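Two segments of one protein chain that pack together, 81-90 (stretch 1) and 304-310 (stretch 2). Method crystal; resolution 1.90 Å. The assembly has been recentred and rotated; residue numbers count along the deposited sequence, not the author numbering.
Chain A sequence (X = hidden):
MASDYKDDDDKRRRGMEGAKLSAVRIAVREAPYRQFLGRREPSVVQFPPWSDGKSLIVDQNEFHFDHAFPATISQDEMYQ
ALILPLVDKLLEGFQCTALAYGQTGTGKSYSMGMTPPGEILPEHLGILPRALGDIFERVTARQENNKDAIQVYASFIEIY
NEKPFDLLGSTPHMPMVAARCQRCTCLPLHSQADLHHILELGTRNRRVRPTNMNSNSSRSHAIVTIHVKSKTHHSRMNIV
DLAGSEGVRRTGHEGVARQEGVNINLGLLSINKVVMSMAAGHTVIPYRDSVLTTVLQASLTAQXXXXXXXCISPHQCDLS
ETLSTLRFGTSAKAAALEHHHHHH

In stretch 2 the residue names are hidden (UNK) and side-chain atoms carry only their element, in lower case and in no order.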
# COMPACT_ATOMS: atom_id res chain seq x y z
N ALA A 81 -10.12 -2.01 10.23
CA ALA A 81 -9.04 -2.16 11.19
C ALA A 81 -7.71 -1.57 10.75
O ALA A 81 -7.00 -0.96 11.55
CB ALA A 81 -8.83 -3.63 11.53
N LEU A 82 -7.39 -1.74 9.48
CA LEU A 82 -6.10 -1.31 8.98
C LEU A 82 -5.99 0.02 8.26
O LEU A 82 -4.98 0.72 8.41
CB LEU A 82 -5.55 -2.40 8.08
CG LEU A 82 -4.10 -2.26 7.64
CD1 LEU A 82 -3.19 -2.45 8.86
CD2 LEU A 82 -3.79 -3.29 6.57
N ILE A 83 -7.00 0.38 7.50
CA ILE A 83 -6.92 1.60 6.71
C ILE A 83 -7.76 2.78 7.18
O ILE A 83 -7.29 3.92 7.16
CB ILE A 83 -7.24 1.28 5.24
CG1 ILE A 83 -6.35 0.13 4.76
CG2 ILE A 83 -7.03 2.51 4.37
CD1 ILE A 83 -4.86 0.48 4.65
N LEU A 84 -8.98 2.52 7.61
CA LEU A 84 -9.86 3.59 8.07
C LEU A 84 -9.15 4.60 8.98
O LEU A 84 -9.29 5.81 8.80
CB LEU A 84 -11.09 3.02 8.78
CG LEU A 84 -12.08 4.08 9.28
CD1 LEU A 84 -12.62 4.87 8.10
CD2 LEU A 84 -13.21 3.40 10.04
N PRO A 85 -8.36 4.11 9.96
CA PRO A 85 -7.66 5.03 10.86
C PRO A 85 -6.76 6.03 10.12
O PRO A 85 -6.56 7.15 10.59
CB PRO A 85 -6.85 4.09 11.75
CG PRO A 85 -7.75 2.89 11.84
CD PRO A 85 -8.17 2.72 10.39
N LEU A 86 -6.24 5.63 8.97
CA LEU A 86 -5.37 6.50 8.19
C LEU A 86 -6.13 7.63 7.50
O LEU A 86 -5.56 8.66 7.18
CB LEU A 86 -4.62 5.70 7.13
CG LEU A 86 -3.66 4.61 7.63
CD1 LEU A 86 -3.04 3.91 6.43
CD2 LEU A 86 -2.58 5.23 8.51
N VAL A 87 -7.43 7.43 7.28
CA VAL A 87 -8.22 8.44 6.61
C VAL A 87 -8.16 9.78 7.34
O VAL A 87 -7.98 10.82 6.72
CB VAL A 87 -9.68 7.99 6.43
CG1 VAL A 87 -10.50 9.11 5.80
CG2 VAL A 87 -9.72 6.76 5.54
N ASP A 88 -8.33 9.76 8.66
CA ASP A 88 -8.26 11.01 9.40
C ASP A 88 -6.89 11.66 9.27
O ASP A 88 -6.78 12.87 9.13
CB ASP A 88 -8.58 10.80 10.88
CG ASP A 88 -10.07 10.83 11.15
OD1 ASP A 88 -10.80 11.50 10.39
OD2 ASP A 88 -10.51 10.19 12.13
N LYS A 89 -5.84 10.84 9.30
CA LYS A 89 -4.49 11.35 9.19
C LYS A 89 -4.31 12.04 7.84
O LYS A 89 -3.76 13.15 7.76
CB LYS A 89 -3.47 10.21 9.35
CG LYS A 89 -3.65 9.36 10.62
CD LYS A 89 -3.63 10.19 11.90
CE LYS A 89 -3.80 9.32 13.14
NZ LYS A 89 -3.79 10.13 14.39
N LEU A 90 -4.78 11.40 6.78
CA LEU A 90 -4.69 11.96 5.44
C LEU A 90 -5.36 13.34 5.42
O LEU A 90 -4.79 14.30 4.93
CB LEU A 90 -5.39 11.05 4.44
CG LEU A 90 -5.40 11.52 2.99
CD1 LEU A 90 -4.00 11.45 2.40
CD2 LEU A 90 -6.36 10.66 2.18
N UNK A 304 4.92 10.87 8.63
CA UNK A 304 4.14 10.16 7.64
C UNK A 304 3.78 8.78 8.19
O UNK A 304 4.38 8.33 9.17
c UNK A 304 4.91 10.03 6.33
o UNK A 304 5.05 11.31 5.73
N UNK A 305 2.81 8.12 7.55
CA UNK A 305 2.36 6.80 7.97
C UNK A 305 2.65 5.72 6.95
O UNK A 305 2.42 5.91 5.76
c UNK A 305 0.44 9.05 9.37
c UNK A 305 -0.12 7.80 11.78
c UNK A 305 0.20 7.05 10.67
c UNK A 305 0.49 7.65 9.45
o UNK A 305 -0.46 9.91 12.80
c UNK A 305 0.86 6.82 8.26
c UNK A 305 -0.15 9.18 11.68
c UNK A 305 0.12 9.81 10.48
N UNK A 306 3.16 4.59 7.42
CA UNK A 306 3.49 3.47 6.54
C UNK A 306 2.88 2.19 7.08
O UNK A 306 3.13 1.80 8.22
c UNK A 306 5.58 2.15 5.61
c UNK A 306 5.01 3.33 6.41
c UNK A 306 7.10 2.23 5.60
c UNK A 306 5.03 2.17 4.20
N UNK A 307 2.06 1.53 6.26
CA UNK A 307 1.42 0.29 6.67
C UNK A 307 1.66 -0.81 5.64
O UNK A 307 1.36 -0.66 4.45
c UNK A 307 -0.10 0.47 6.86
c UNK A 307 -0.76 -0.87 7.17
o UNK A 307 -0.33 1.37 7.95
N UNK A 308 2.23 -1.92 6.11
CA UNK A 308 2.53 -3.09 5.28
C UNK A 308 1.44 -4.12 5.39
O UNK A 308 0.93 -4.38 6.48
c UNK A 308 6.85 -1.52 6.09
c UNK A 308 6.90 -2.56 3.92
c UNK A 308 5.07 -3.02 5.43
c UNK A 308 7.48 -1.72 4.86
c UNK A 308 3.82 -3.76 5.76
c UNK A 308 5.70 -3.21 4.20
c UNK A 308 5.65 -2.16 6.36
N UNK A 309 1.08 -4.73 4.27
CA UNK A 309 0.09 -5.80 4.28
C UNK A 309 0.74 -6.98 3.59
O UNK A 309 0.89 -7.00 2.36
c UNK A 309 -2.70 -6.92 4.85
c UNK A 309 -1.19 -5.41 3.52
c UNK A 309 -3.47 -6.00 2.67
c UNK A 309 -2.26 -6.52 3.45
N UNK A 310 1.18 -7.94 4.40
CA UNK A 310 1.81 -9.16 3.89
C UNK A 310 0.71 -10.14 3.57
O UNK A 310 -0.07 -10.51 4.44
c UNK A 310 2.72 -9.76 4.96
O HOH W 1 -2.62 1.16 9.63

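Position 304 carries one side-chain carbon followed by one oxygen, a short hydroxyl side chain. It lies just before the strand begins and is out of reach of stretch 1. Its hydroxyl is hydrogen-bonded elsewhere in the structure, so a small polar side chain is satisfied here although buried. The residue is Ser304.

At position 305 one carbon leads to a ring of six carbons that bears a single oxygen, which is a phenol. The CA-to-CB bond points toward stretch 1. CD2 of Leu86 lies 3.8 Å from CB of position 305, and CG of Lys89 sits over one ring face, 3.9 Å from the centroid and 22° off the ring normal. This is Tyr305. Its flat ring offers the aliphatic part of the lysine a CH-pi surface, and its OH lies 3.3 Å from Lys89 CD, a contact rather than a hydrogen bond. Partly exposed, the residue combines apolar packing with a polar tip.

Position 306 has four carbons, forked at the second, and points away from stretch 1, as strand alternation requires. It is Leu306, an apolar side chain buried on the other side of the strand.

Position 307 shows one carbon carrying both an oxygen and a carbon, and it points toward stretch 1. The carbon branch packs against Leu82, and the oxygen lies near Leu86. This beta-branched pattern is Thr307. CG2 is 3.4 Å from Leu82 CD1, while OG1 is 4.0 Å from Leu86 CD1 and 2.8 Å from the O of water 1. The same water O donates a hydrogen bond to Leu82 O at 2.7 Å. Threonine thus supplies a methyl for the apolar contact and a hydroxyl for the bridge.

Position 308 has one carbon and a six-carbon ring without oxygen, again directed away. It is Phe308, whose wholly apolar ring suits a buried site.

Position 309 has four carbons forked at the second and turns toward stretch 1, where an end carbon reaches Leu82. It is Leu309; its CD1 lies 4.2 Å from Leu82 CD2, a leucine-to-leucine contact in a buried setting.

Position 310 has a single side-chain carbon and is out of reach of stretch 1. It is Ala310, small and buried.

The contact works through alternation. Tyr305, Thr307 and Leu309 point toward stretch 1. Leu86 and Lys89 come from helix 84-90, nearly antiparallel to the strand (160°), and Leu82 from the helical turn just before it. No direct hydrogen bond crosses; side-chain packing, the lysine-over-tyrosine contact and one water bridge join the segments, burying 339 Å² in total.

Stretch 2, residues 304-310: SYLTFLA
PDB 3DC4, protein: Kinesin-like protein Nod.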